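Local coordinates for collagen adhesin protein (Enterococcus faecalis, PDB 2Z1P), which is a cell-wall-anchored surface adhesin thought to bind collagen by the Collagen Hug mechanism, in which its two tandem Ig-like domains close around the ligand, at residues D21-D26 with T133-Q138; I38-S43 with G108-G113; T59-L64 with T129-A134; A63-T68 with I87-V92. One frame throughout, in Å; residues are numbered along the deposited sequence.

Interaction 1 of 4, residues D21-D26 with T133-Q138; sequences DKVELD and TATATQ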
loop_
_atom_site.group_PDB
_atom_site.type_symbol
_atom_site.label_atom_id
_atom_site.label_comp_id
_atom_site.label_asym_id
_atom_site.label_seq_id
_atom_site.Cartn_x
_atom_site.Cartn_y
_atom_site.Cartn_z
ATOM N N ASP A 21 22.848 10.754 10.464
ATOM C CA ASP A 21 22.904 9.950 11.684
ATOM C C ASP A 21 22.481 8.499 11.499
ATOM O O ASP A 21 23.018 7.605 12.152
ATOM C CB ASP A 21 22.057 10.597 12.773
ATOM C CG ASP A 21 22.624 11.919 13.222
ATOM O OD1 ASP A 21 23.458 11.938 14.157
ATOM O OD2 ASP A 21 22.254 12.943 12.614
ATOM N N LYS A 22 21.509 8.264 10.621
ATOM C CA LYS A 22 21.062 6.904 10.342
ATOM C C LYS A 22 19.984 6.828 9.267
ATOM O O LYS A 22 19.231 7.776 9.051
ATOM C CB LYS A 22 20.576 6.200 11.627
ATOM C CG LYS A 22 19.254 6.672 12.187
ATOM C CD LYS A 22 18.859 5.925 13.471
ATOM C CE LYS A 22 18.801 4.412 13.252
ATOM N NZ LYS A 22 18.356 3.677 14.476
ATOM N N VAL A 23 19.967 5.692 8.572
ATOM C CA VAL A 23 18.996 5.371 7.524
ATOM C C VAL A 23 18.458 4.022 7.995
ATOM O O VAL A 23 19.032 2.971 7.738
ATOM C CB VAL A 23 19.658 5.258 6.119
ATOM C CG1 VAL A 23 21.026 4.617 6.227
ATOM C CG2 VAL A 23 18.765 4.458 5.181
ATOM N N GLU A 24 17.346 4.084 8.706
ATOM C CA GLU A 24 16.729 2.926 9.303
ATOM C C GLU A 24 15.482 2.393 8.616
ATOM O O GLU A 24 14.597 3.149 8.205
ATOM C CB GLU A 24 16.432 3.289 10.753
ATOM C CG GLU A 24 15.379 2.490 11.459
ATOM C CD GLU A 24 14.858 3.228 12.677
ATOM O OE1 GLU A 24 14.123 2.611 13.472
ATOM O OE2 GLU A 24 15.178 4.431 12.840
ATOM N N LEU A 25 15.428 1.073 8.491
ATOM C CA LEU A 25 14.276 0.406 7.906
ATOM C C LEU A 25 13.644 -0.340 9.077
ATOM O O LEU A 25 14.348 -0.723 10.016
ATOM C CB LEU A 25 14.694 -0.598 6.829
ATOM C CG LEU A 25 15.394 -0.216 5.522
ATOM C CD1 LEU A 25 16.880 -0.110 5.755
ATOM C CD2 LEU A 25 15.127 -1.298 4.471
ATOM N N ASP A 26 12.331 -0.551 9.041
ATOM C CA ASP A 26 11.677 -1.252 10.139
ATOM C C ASP A 26 12.322 -2.613 10.406
ATOM O O ASP A 26 12.806 -2.868 11.510
ATOM C CB ASP A 26 10.198 -1.427 9.856
ATOM C CG ASP A 26 9.466 -2.017 11.031
ATOM O OD1 ASP A 26 9.452 -1.374 12.105
ATOM O OD2 ASP A 26 8.913 -3.128 10.885
ATOM N N THR A 133 26.270 6.165 2.110
ATOM C CA THR A 133 26.342 7.010 3.304
ATOM C C THR A 133 27.488 6.617 4.237
ATOM O O THR A 133 28.099 5.568 4.083
ATOM C CB THR A 133 25.008 6.919 4.086
ATOM O OG1 THR A 133 23.955 7.444 3.272
ATOM C CG2 THR A 133 25.074 7.698 5.380
ATOM N N ALA A 134 27.775 7.470 5.208
ATOM C CA ALA A 134 28.837 7.201 6.161
ATOM C C ALA A 134 28.324 6.245 7.234
ATOM O O ALA A 134 29.072 5.785 8.096
ATOM C CB ALA A 134 29.285 8.502 6.801
ATOM N N THR A 135 27.038 5.951 7.173
ATOM C CA THR A 135 26.414 5.069 8.140
ATOM C C THR A 135 26.685 3.593 7.886
ATOM O O THR A 135 27.013 3.187 6.768
ATOM C CB THR A 135 24.902 5.292 8.160
ATOM O OG1 THR A 135 24.390 5.206 6.818
ATOM C CG2 THR A 135 24.580 6.661 8.769
ATOM N N ALA A 136 26.534 2.801 8.943
ATOM C CA ALA A 136 26.753 1.365 8.884
ATOM C C ALA A 136 26.181 0.696 7.633
ATOM O O ALA A 136 25.189 1.144 7.056
ATOM C CB ALA A 136 26.178 0.696 10.135
ATOM N N THR A 137 26.842 -0.376 7.217
ATOM C CA THR A 137 26.421 -1.158 6.069
ATOM C C THR A 137 25.443 -2.202 6.611
ATOM O O THR A 137 25.768 -2.940 7.541
ATOM C CB THR A 137 27.621 -1.880 5.419
ATOM O OG1 THR A 137 28.507 -0.913 4.843
ATOM C CG2 THR A 137 27.151 -2.844 4.350
ATOM N N GLN A 138 24.248 -2.266 6.035
ATOM C CA GLN A 138 23.258 -3.205 6.507
ATOM C C GLN A 138 23.045 -4.408 5.612
ATOM O O GLN A 138 23.053 -4.306 4.387
ATOM C CB GLN A 138 21.945 -2.485 6.703
ATOM C CG GLN A 138 22.084 -1.265 7.546
ATOM C CD GLN A 138 20.774 -0.549 7.691
ATOM O OE1 GLN A 138 20.634 0.598 7.281
ATOM N NE2 GLN A 138 19.793 -1.227 8.271
#
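V23 and T135 make the main side-chain packing of this contact, meeting at a slant with V23 CG1 3.5 Å from the hydroxyl T135 OG1. The methyl branch of T135 turns instead to the strand backbone, where T135 CG2 packs 3.8 Å from D21 O and 3.9 Å from K22 CA. This division of labour follows from the threonine torsion (chi1 52°), which sets OG1 between the backbone N and carbonyl carbon and CG2 beside the N. Farther along, L25 CD1 rests against the amide end of Q138.

The polar part is slight. The extended side chain of Q138 brings the atom modelled as OE1 to 2.9 Å from V23 O; the amide is probably turned over in the model, and with it turned back this may be a hydrogen bond. K22 and E24 start away from the loop, and a long salt bridge joins K22 NZ to E24 OE2 at 3.7 Å.

Strand 20-25 bonds through its backbone to strand 35-43, with D21 and K22 both facing S41 in a classic beta bulge and D21 OD2 held by S43. V23 also lies against I38, V40, L58 and F131, while the loop 133-137 runs past the edge strand and enters strand 138-143 at Q138.

Interaction 2 of 4, residues I38-S43 with G108-G113; sequences IKVSFS and GHFSFG
The F42 ring lies over the backbone of the facing strand, one of its faces covered by G108 C and H109 N, while F110 CD2 meets its edge in plane, 3.9 Å from F42 CE2. The F110 ring in turn has that F42 atom at its own edge and V40 CB over one face, 4.0 Å from the ring centroid. V40 CG2 touches the edge of the F112 ring, against which I38 CB makes an off-centre CH-pi contact. Among the polar side chains, K39 CE sits over one face of the H109 ring, 3.8 Å from its centroid.

With CG of F42 between its backbone N and carbonyl carbon (chi1 52°), the ring swings across to G108, where no side chain stands in its way and F42 CE1 comes 3.2 Å from G108 CA. The strands are antiparallel: I38 pairs with F112 and F42 with G108 through two-way backbone bonds, whereas between V40 and F110 the bond from F110 N is weak.

Alternation along the strands puts I38, V40, F42, F110 and F112 on one, hydrophobic face, from which F110 and F112 reach V85, I87 and V92 of the opposing sheet; K39, S41, H109 and S111 form the other. There K39 NZ, 4.6 Å from H109 NE2, would probably disfavour protonation of the histidine.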
loop_
_atom_site.group_PDB
_atom_site.type_symbol
_atom_site.label_atom_id
_atom_site.label_comp_id
_atom_site.label_asym_id
_atom_site.label_seq_id
_atom_site.Cartn_x
_atom_site.Cartn_y
_atom_site.Cartn_z
ATOM N N ILE A 38 11.787 3.823 4.675
ATOM C CA ILE A 38 13.174 3.952 5.096
ATOM C C ILE A 38 13.238 5.359 5.688
ATOM O O ILE A 38 12.819 6.330 5.047
ATOM C CB ILE A 38 14.145 3.824 3.891
ATOM C CG1 ILE A 38 13.940 2.474 3.210
ATOM C CG2 ILE A 38 15.590 3.943 4.353
ATOM C CD1 ILE A 38 14.852 2.240 2.056
ATOM N N LYS A 39 13.736 5.466 6.916
ATOM C CA LYS A 39 13.814 6.759 7.589
ATOM C C LYS A 39 15.244 7.263 7.780
ATOM O O LYS A 39 16.040 6.634 8.474
ATOM C CB LYS A 39 13.131 6.651 8.941
ATOM C CG LYS A 39 13.074 7.940 9.698
ATOM C CD LYS A 39 12.640 7.644 11.089
ATOM C CE LYS A 39 12.417 8.901 11.832
ATOM N NZ LYS A 39 12.097 8.565 13.233
ATOM N N VAL A 40 15.558 8.405 7.170
ATOM C CA VAL A 40 16.891 8.992 7.283
ATOM C C VAL A 40 16.905 10.200 8.229
ATOM O O VAL A 40 16.369 11.255 7.903
ATOM C CB VAL A 40 17.420 9.469 5.911
ATOM C CG1 VAL A 40 18.889 9.893 6.051
ATOM C CG2 VAL A 40 17.247 8.383 4.863
ATOM N N SER A 41 17.519 10.048 9.397
ATOM C CA SER A 41 17.597 11.139 10.358
ATOM C C SER A 41 18.925 11.884 10.178
ATOM O O SER A 41 19.910 11.291 9.743
ATOM C CB SER A 41 17.510 10.580 11.775
ATOM O OG SER A 41 16.343 9.797 11.942
ATOM N N PHE A 42 18.962 13.177 10.492
ATOM C CA PHE A 42 20.205 13.935 10.361
ATOM C C PHE A 42 20.350 14.973 11.459
ATOM O O PHE A 42 19.358 15.481 11.984
ATOM C CB PHE A 42 20.287 14.609 8.995
ATOM C CG PHE A 42 19.085 15.422 8.659
ATOM C CD1 PHE A 42 18.758 16.549 9.405
ATOM C CD2 PHE A 42 18.260 15.048 7.602
ATOM C CE1 PHE A 42 17.630 17.293 9.111
ATOM C CE2 PHE A 42 17.125 15.786 7.294
ATOM C CZ PHE A 42 16.810 16.912 8.052
ATOM N N SER A 43 21.600 15.279 11.796
ATOM C CA SER A 43 21.929 16.245 12.847
ATOM C C SER A 43 23.118 17.107 12.437
ATOM O O SER A 43 24.022 16.652 11.727
ATOM C CB SER A 43 22.285 15.525 14.155
ATOM O OG SER A 43 21.244 14.662 14.583
ATOM N N GLY A 108 16.696 16.902 12.200
ATOM C CA GLY A 108 15.533 16.486 11.440
ATOM C C GLY A 108 15.572 15.057 10.947
ATOM O O GLY A 108 16.366 14.240 11.417
ATOM N N HIS A 109 14.698 14.765 9.989
ATOM C CA HIS A 109 14.606 13.439 9.404
ATOM C C HIS A 109 13.690 13.464 8.184
ATOM O O HIS A 109 13.151 14.502 7.825
ATOM C CB HIS A 109 14.072 12.426 10.446
ATOM C CG HIS A 109 12.582 12.406 10.599
ATOM N ND1 HIS A 109 11.900 13.197 11.507
ATOM C CD2 HIS A 109 11.630 11.624 10.013
ATOM C CE1 HIS A 109 10.619 12.898 11.479
ATOM N NE2 HIS A 109 10.430 11.937 10.573
ATOM N N PHE A 110 13.524 12.319 7.540
ATOM C CA PHE A 110 12.648 12.240 6.388
ATOM C C PHE A 110 12.524 10.794 5.956
ATOM O O PHE A 110 13.521 10.102 5.772
ATOM C CB PHE A 110 13.150 13.151 5.247
ATOM C CG PHE A 110 14.379 12.656 4.522
ATOM C CD1 PHE A 110 14.290 11.637 3.575
ATOM C CD2 PHE A 110 15.615 13.273 4.715
ATOM C CE1 PHE A 110 15.412 11.244 2.824
ATOM C CE2 PHE A 110 16.744 12.885 3.969
ATOM C CZ PHE A 110 16.637 11.871 3.021
ATOM N N SER A 111 11.282 10.332 5.856
ATOM C CA SER A 111 10.992 8.965 5.448
ATOM C C SER A 111 10.552 8.977 3.992
ATOM O O SER A 111 9.924 9.940 3.541
ATOM C CB SER A 111 9.856 8.382 6.291
ATOM O OG SER A 111 10.108 8.538 7.674
ATOM N N PHE A 112 10.910 7.924 3.259
ATOM C CA PHE A 112 10.500 7.770 1.870
ATOM C C PHE A 112 10.173 6.288 1.677
ATOM O O PHE A 112 10.603 5.444 2.471
ATOM C CB PHE A 112 11.578 8.249 0.883
ATOM C CG PHE A 112 12.838 7.436 0.891
ATOM C CD1 PHE A 112 13.777 7.584 1.908
ATOM C CD2 PHE A 112 13.105 6.539 -0.141
ATOM C CE1 PHE A 112 14.977 6.847 1.896
ATOM C CE2 PHE A 112 14.297 5.800 -0.161
ATOM C CZ PHE A 112 15.235 5.956 0.859
ATOM N N GLY A 113 9.387 5.980 0.647
ATOM C CA GLY A 113 8.990 4.608 0.411
ATOM C C GLY A 113 9.672 3.959 -0.760
ATOM O O GLY A 113 9.978 4.622 -1.749
#

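Interaction 3 of 4, residues T59-L64 with T129-A134; sequences TLPDAL and TDFGTA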
loop_
_atom_site.group_PDB
_atom_site.type_symbol
_atom_site.label_atom_id
_atom_site.label_comp_id
_atom_site.label_asym_id
_atom_site.label_seq_id
_atom_site.Cartn_x
_atom_site.Cartn_y
_atom_site.Cartn_z
ATOM N N THR A 59 21.869 6.763 -2.241
ATOM C CA THR A 59 21.860 5.963 -3.459
ATOM C C THR A 59 21.311 4.578 -3.114
ATOM O O THR A 59 21.829 3.892 -2.230
ATOM C CB THR A 59 23.285 5.873 -4.076
ATOM O OG1 THR A 59 23.416 4.659 -4.821
ATOM C CG2 THR A 59 24.345 5.926 -3.002
ATOM N N LEU A 60 20.254 4.186 -3.822
ATOM C CA LEU A 60 19.554 2.926 -3.590
ATOM C C LEU A 60 20.074 1.701 -4.345
ATOM O O LEU A 60 20.555 1.807 -5.473
ATOM C CB LEU A 60 18.069 3.112 -3.924
ATOM C CG LEU A 60 17.367 4.381 -3.402
ATOM C CD1 LEU A 60 15.956 4.447 -3.969
ATOM C CD2 LEU A 60 17.325 4.395 -1.886
ATOM N N PRO A 61 19.965 0.514 -3.719
ATOM C CA PRO A 61 20.395 -0.770 -4.274
ATOM C C PRO A 61 19.476 -1.127 -5.425
ATOM O O PRO A 61 18.300 -0.769 -5.425
ATOM C CB PRO A 61 20.201 -1.743 -3.112
ATOM C CG PRO A 61 20.215 -0.878 -1.913
ATOM C CD PRO A 61 19.454 0.326 -2.354
ATOM N N ASP A 62 20.001 -1.863 -6.390
ATOM C CA ASP A 62 19.202 -2.246 -7.533
ATOM C C ASP A 62 18.013 -3.076 -7.094
ATOM O O ASP A 62 17.018 -3.159 -7.808
ATOM C CB ASP A 62 20.044 -3.040 -8.539
ATOM C CG ASP A 62 21.240 -2.254 -9.060
ATOM O OD1 ASP A 62 21.091 -1.041 -9.333
ATOM O OD2 ASP A 62 22.326 -2.856 -9.210
ATOM N N ALA A 63 18.100 -3.684 -5.920
ATOM C CA ALA A 63 17.004 -4.523 -5.465
ATOM C C ALA A 63 15.825 -3.765 -4.837
ATOM O O ALA A 63 14.729 -4.320 -4.721
ATOM C CB ALA A 63 17.535 -5.591 -4.503
ATOM N N LEU A 64 16.037 -2.506 -4.445
ATOM C CA LEU A 64 14.966 -1.705 -3.821
ATOM C C LEU A 64 14.655 -0.396 -4.552
ATOM O O LEU A 64 15.308 0.615 -4.334
ATOM C CB LEU A 64 15.319 -1.377 -2.370
ATOM C CG LEU A 64 15.349 -2.527 -1.370
ATOM C CD1 LEU A 64 16.360 -3.549 -1.794
ATOM C CD2 LEU A 64 15.716 -1.995 -0.010
ATOM N N THR A 129 24.301 -3.037 2.004
ATOM C CA THR A 129 24.381 -1.664 1.533
ATOM C C THR A 129 24.313 -0.632 2.651
ATOM O O THR A 129 23.609 -0.828 3.640
ATOM C CB THR A 129 23.244 -1.377 0.559
ATOM O OG1 THR A 129 23.338 -0.023 0.112
ATOM C CG2 THR A 129 21.898 -1.601 1.242
ATOM N N ASP A 130 25.046 0.467 2.477
ATOM C CA ASP A 130 25.088 1.570 3.444
ATOM C C ASP A 130 24.342 2.763 2.845
ATOM O O ASP A 130 24.225 3.821 3.472
ATOM C CB ASP A 130 26.541 1.959 3.747
ATOM C CG ASP A 130 27.242 2.605 2.557
ATOM O OD1 ASP A 130 27.182 2.062 1.428
ATOM O OD2 ASP A 130 27.868 3.661 2.752
ATOM N N PHE A 131 23.855 2.565 1.619
ATOM C CA PHE A 131 23.099 3.556 0.855
ATOM C C PHE A 131 23.920 4.746 0.340
ATOM O O PHE A 131 23.359 5.801 0.025
ATOM C CB PHE A 131 21.919 4.036 1.699
ATOM C CG PHE A 131 20.913 2.956 1.989
ATOM C CD1 PHE A 131 19.983 2.580 1.024
ATOM C CD2 PHE A 131 20.931 2.276 3.197
ATOM C CE1 PHE A 131 19.093 1.543 1.262
ATOM C CE2 PHE A 131 20.049 1.241 3.442
ATOM C CZ PHE A 131 19.125 0.873 2.469
ATOM N N GLY A 132 25.237 4.551 0.224
ATOM C CA GLY A 132 26.129 5.608 -0.230
ATOM C C GLY A 132 26.251 6.646 0.869
ATOM O O GLY A 132 26.335 7.841 0.604
ATOM N N THR A 133 26.270 6.165 2.110
ATOM C CA THR A 133 26.342 7.010 3.304
ATOM C C THR A 133 27.488 6.617 4.237
ATOM O O THR A 133 28.099 5.568 4.083
ATOM C CB THR A 133 25.008 6.919 4.086
ATOM O OG1 THR A 133 23.955 7.444 3.272
ATOM C CG2 THR A 133 25.074 7.698 5.380
ATOM N N ALA A 134 27.775 7.470 5.208
ATOM C CA ALA A 134 28.837 7.201 6.161
ATOM C C ALA A 134 28.324 6.245 7.234
ATOM O O ALA A 134 29.072 5.785 8.096
ATOM C CB ALA A 134 29.285 8.502 6.801
#
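T59 N donates to F131 O at 2.9 Å in a nearly straight bond (167°), although it approaches from 43° out of the carbonyl plane. F131 and G132 both have positive phi, consistent with the tight curl that presents this carbonyl to T59. A type I turn from P61 to L64 then carries the chain on to strand 64-66.

The methyl branch of T59 fits against the bare backbone of the loop, T59 CG2 lying 3.3 Å from G132 CA. The proline ring does most of the remaining packing: P61 CG meets T129 CG2 at 3.6 Å, the two side chains crossing at about a right angle, and P61 CD approaches F131 CE1 at 3.8 Å. T129 CG2 also lies over one face of the F131 ring. The T129 hydroxyl, anti to the backbone N (chi1 180°), accepts from F131 N at 3.0 Å to form an ST turn. L60 CD2 adds a looser touch to F131 CD1.

One backbone hydrogen bond thus joins the end of strand 57-59 to the loop; the other contacts are mostly carbon packing, partly on the buried F131 ring, which V23 and L25 also touch. The curl is probably helped by its own side chains: besides the ST turn, D130 OD1 accepts a weak bond from G132 N.

Interaction 4 of 4, residues A63-T68 with I87-V92; sequences ALVGMT and IYKDHV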
loop_
_atom_site.group_PDB
_atom_site.type_symbol
_atom_site.label_atom_id
_atom_site.label_comp_id
_atom_site.label_asym_id
_atom_site.label_seq_id
_atom_site.Cartn_x
_atom_site.Cartn_y
_atom_site.Cartn_z
ATOM N N ALA A 63 18.100 -3.684 -5.920
ATOM C CA ALA A 63 17.004 -4.523 -5.465
ATOM C C ALA A 63 15.825 -3.765 -4.837
ATOM O O ALA A 63 14.729 -4.320 -4.721
ATOM C CB ALA A 63 17.535 -5.591 -4.503
ATOM N N LEU A 64 16.037 -2.506 -4.445
ATOM C CA LEU A 64 14.966 -1.705 -3.821
ATOM C C LEU A 64 14.655 -0.396 -4.552
ATOM O O LEU A 64 15.308 0.615 -4.334
ATOM C CB LEU A 64 15.319 -1.377 -2.370
ATOM C CG LEU A 64 15.349 -2.527 -1.370
ATOM C CD1 LEU A 64 16.360 -3.549 -1.794
ATOM C CD2 LEU A 64 15.716 -1.995 -0.010
ATOM N N VAL A 65 13.640 -0.418 -5.400
ATOM C CA VAL A 65 13.265 0.754 -6.164
ATOM C C VAL A 65 12.476 1.752 -5.344
ATOM O O VAL A 65 11.497 1.381 -4.702
ATOM C CB VAL A 65 12.406 0.361 -7.345
ATOM C CG1 VAL A 65 12.060 1.595 -8.149
ATOM C CG2 VAL A 65 13.134 -0.686 -8.185
ATOM N N GLY A 66 12.897 3.017 -5.370
ATOM C CA GLY A 66 12.191 4.051 -4.625
ATOM C C GLY A 66 10.909 4.346 -5.373
ATOM O O GLY A 66 10.876 4.233 -6.590
ATOM N N MET A 67 9.848 4.724 -4.679
ATOM C CA MET A 67 8.593 4.986 -5.371
ATOM C C MET A 67 8.303 6.465 -5.601
ATOM O O MET A 67 8.074 7.228 -4.658
ATOM C CB MET A 67 7.435 4.335 -4.616
ATOM C CG MET A 67 7.557 2.824 -4.493
ATOM S SD MET A 67 6.172 2.081 -3.613
ATOM C CE MET A 67 6.600 2.493 -1.877
ATOM N N THR A 68 8.306 6.846 -6.876
ATOM C CA THR A 68 8.055 8.217 -7.305
ATOM C C THR A 68 6.554 8.465 -7.407
ATOM O O THR A 68 5.771 7.871 -6.672
ATOM C CB THR A 68 8.681 8.462 -8.688
ATOM O OG1 THR A 68 7.975 7.696 -9.679
ATOM C CG2 THR A 68 10.148 8.048 -8.681
ATOM N N ILE A 87 12.414 12.291 -4.550
ATOM C CA ILE A 87 12.594 10.833 -4.532
ATOM C C ILE A 87 12.477 10.155 -5.890
ATOM O O ILE A 87 11.424 10.194 -6.515
ATOM C CB ILE A 87 11.567 10.175 -3.584
ATOM C CG1 ILE A 87 11.491 10.963 -2.271
ATOM C CG2 ILE A 87 11.975 8.751 -3.290
ATOM C CD1 ILE A 87 10.530 10.413 -1.276
ATOM N N TYR A 88 13.553 9.514 -6.331
ATOM C CA TYR A 88 13.563 8.831 -7.622
ATOM C C TYR A 88 13.711 7.324 -7.415
ATOM O O TYR A 88 13.858 6.840 -6.290
ATOM C CB TYR A 88 14.736 9.313 -8.482
ATOM C CG TYR A 88 14.982 10.796 -8.423
ATOM C CD1 TYR A 88 15.285 11.427 -7.212
ATOM C CD2 TYR A 88 14.918 11.578 -9.574
ATOM C CE1 TYR A 88 15.512 12.800 -7.149
ATOM C CE2 TYR A 88 15.149 12.959 -9.525
ATOM C CZ TYR A 88 15.445 13.561 -8.308
ATOM O OH TYR A 88 15.669 14.920 -8.257
ATOM N N LYS A 89 13.689 6.584 -8.512
ATOM C CA LYS A 89 13.835 5.143 -8.451
ATOM C C LYS A 89 15.296 4.757 -8.151
ATOM O O LYS A 89 15.550 3.803 -7.411
ATOM C CB LYS A 89 13.368 4.547 -9.782
ATOM C CG LYS A 89 11.902 4.852 -10.106
ATOM C CD LYS A 89 11.493 4.345 -11.493
ATOM C CE LYS A 89 9.985 4.052 -11.595
ATOM N NZ LYS A 89 9.131 5.219 -11.224
ATOM N N ASP A 90 16.241 5.522 -8.710
ATOM C CA ASP A 90 17.683 5.287 -8.566
ATOM C C ASP A 90 18.317 5.857 -7.301
ATOM O O ASP A 90 19.353 5.366 -6.852
ATOM C CB ASP A 90 18.423 5.852 -9.792
ATOM N N HIS A 91 17.697 6.881 -6.723
ATOM C CA HIS A 91 18.261 7.537 -5.541
ATOM C C HIS A 91 17.277 8.511 -4.900
ATOM O O HIS A 91 16.191 8.736 -5.430
ATOM C CB HIS A 91 19.482 8.320 -5.983
ATOM C CG HIS A 91 19.195 9.264 -7.110
ATOM N ND1 HIS A 91 19.019 10.624 -6.922
ATOM C CD2 HIS A 91 18.999 9.046 -8.435
ATOM C CE1 HIS A 91 18.731 11.192 -8.078
ATOM N NE2 HIS A 91 18.712 10.259 -9.013
ATOM N N VAL A 92 17.668 9.095 -3.769
ATOM C CA VAL A 92 16.844 10.088 -3.070
ATOM C C VAL A 92 17.728 11.292 -2.753
ATOM O O VAL A 92 18.856 11.116 -2.297
ATOM C CB VAL A 92 16.271 9.536 -1.756
ATOM C CG1 VAL A 92 15.798 10.677 -0.860
ATOM C CG2 VAL A 92 15.123 8.608 -2.059
HETATM O O HOH W 1 9.011 4.380 -8.622
#
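V65 and K89 make the main apolar contact, V65 CG1 packing 3.6 Å from K89 CB on the aliphatic part of the lysine. The T68 methyl packs on backbone instead, T68 CG2 lying 3.3 Å from I87 O and near Y88 CA. Between them the chains come close at G66, where the lack of a side chain lets the backbone lie directly beside Y88 O and K89.

Direct backbone bonding is limited to one weak link, G66 N to K89 O at 3.4 Å, which is nonetheless almost straight. Within 87-92, Y88 N donates to H91 O at 2.9 Å, closing a tight hairpin with K89 and D90 at its corner; the Y88 and H91 rings overlap face to face at their rims.

The lysine end is tied in through water. K89 NZ donates to a water molecule at 2.7 Å, and that water also accepts from T68 N at 3.1 Å and donates to G66 O at 2.8 Å. A bend at the last torsion (chi4 55°) turns the ammonium group back over T68, so that K89 NZ comes 3.1 Å from T68 OG1. The same ammonium forms a salt bridge with E169, which M67 and T68 touch as well.

E169 belongs to a loop of the following collagen-binding domain. The hairpin corner at K89, between strands 84-87 and 91-95, and the residues just after strand 64-66 therefore contribute to the contact between the two Ig-like domains of this adhesin.

All four contacts belong to the first of the two Ig-like domains. Interactions 1 and 2, their centres 10 Å apart, share one sheet through the neighbouring strands 20-25 and 35-43, interaction 2 also taking in 107-116; interaction 4 begins from 64-66, the far edge strand, just after which M67 pairs by a backbone hydrogen bond with G113. It spans to the hairpin 84-87/91-95 of the opposing sheet. Interaction 3 shares T133 and A134 with interaction 1 and A63 and L64 with interaction 4, so it bridges them at one border of the sandwich. Along the chain, interactions 2 and 4 nest within the loop closed by interaction 1, while 2 and 3 alternate, interlocking distant segments into one domain.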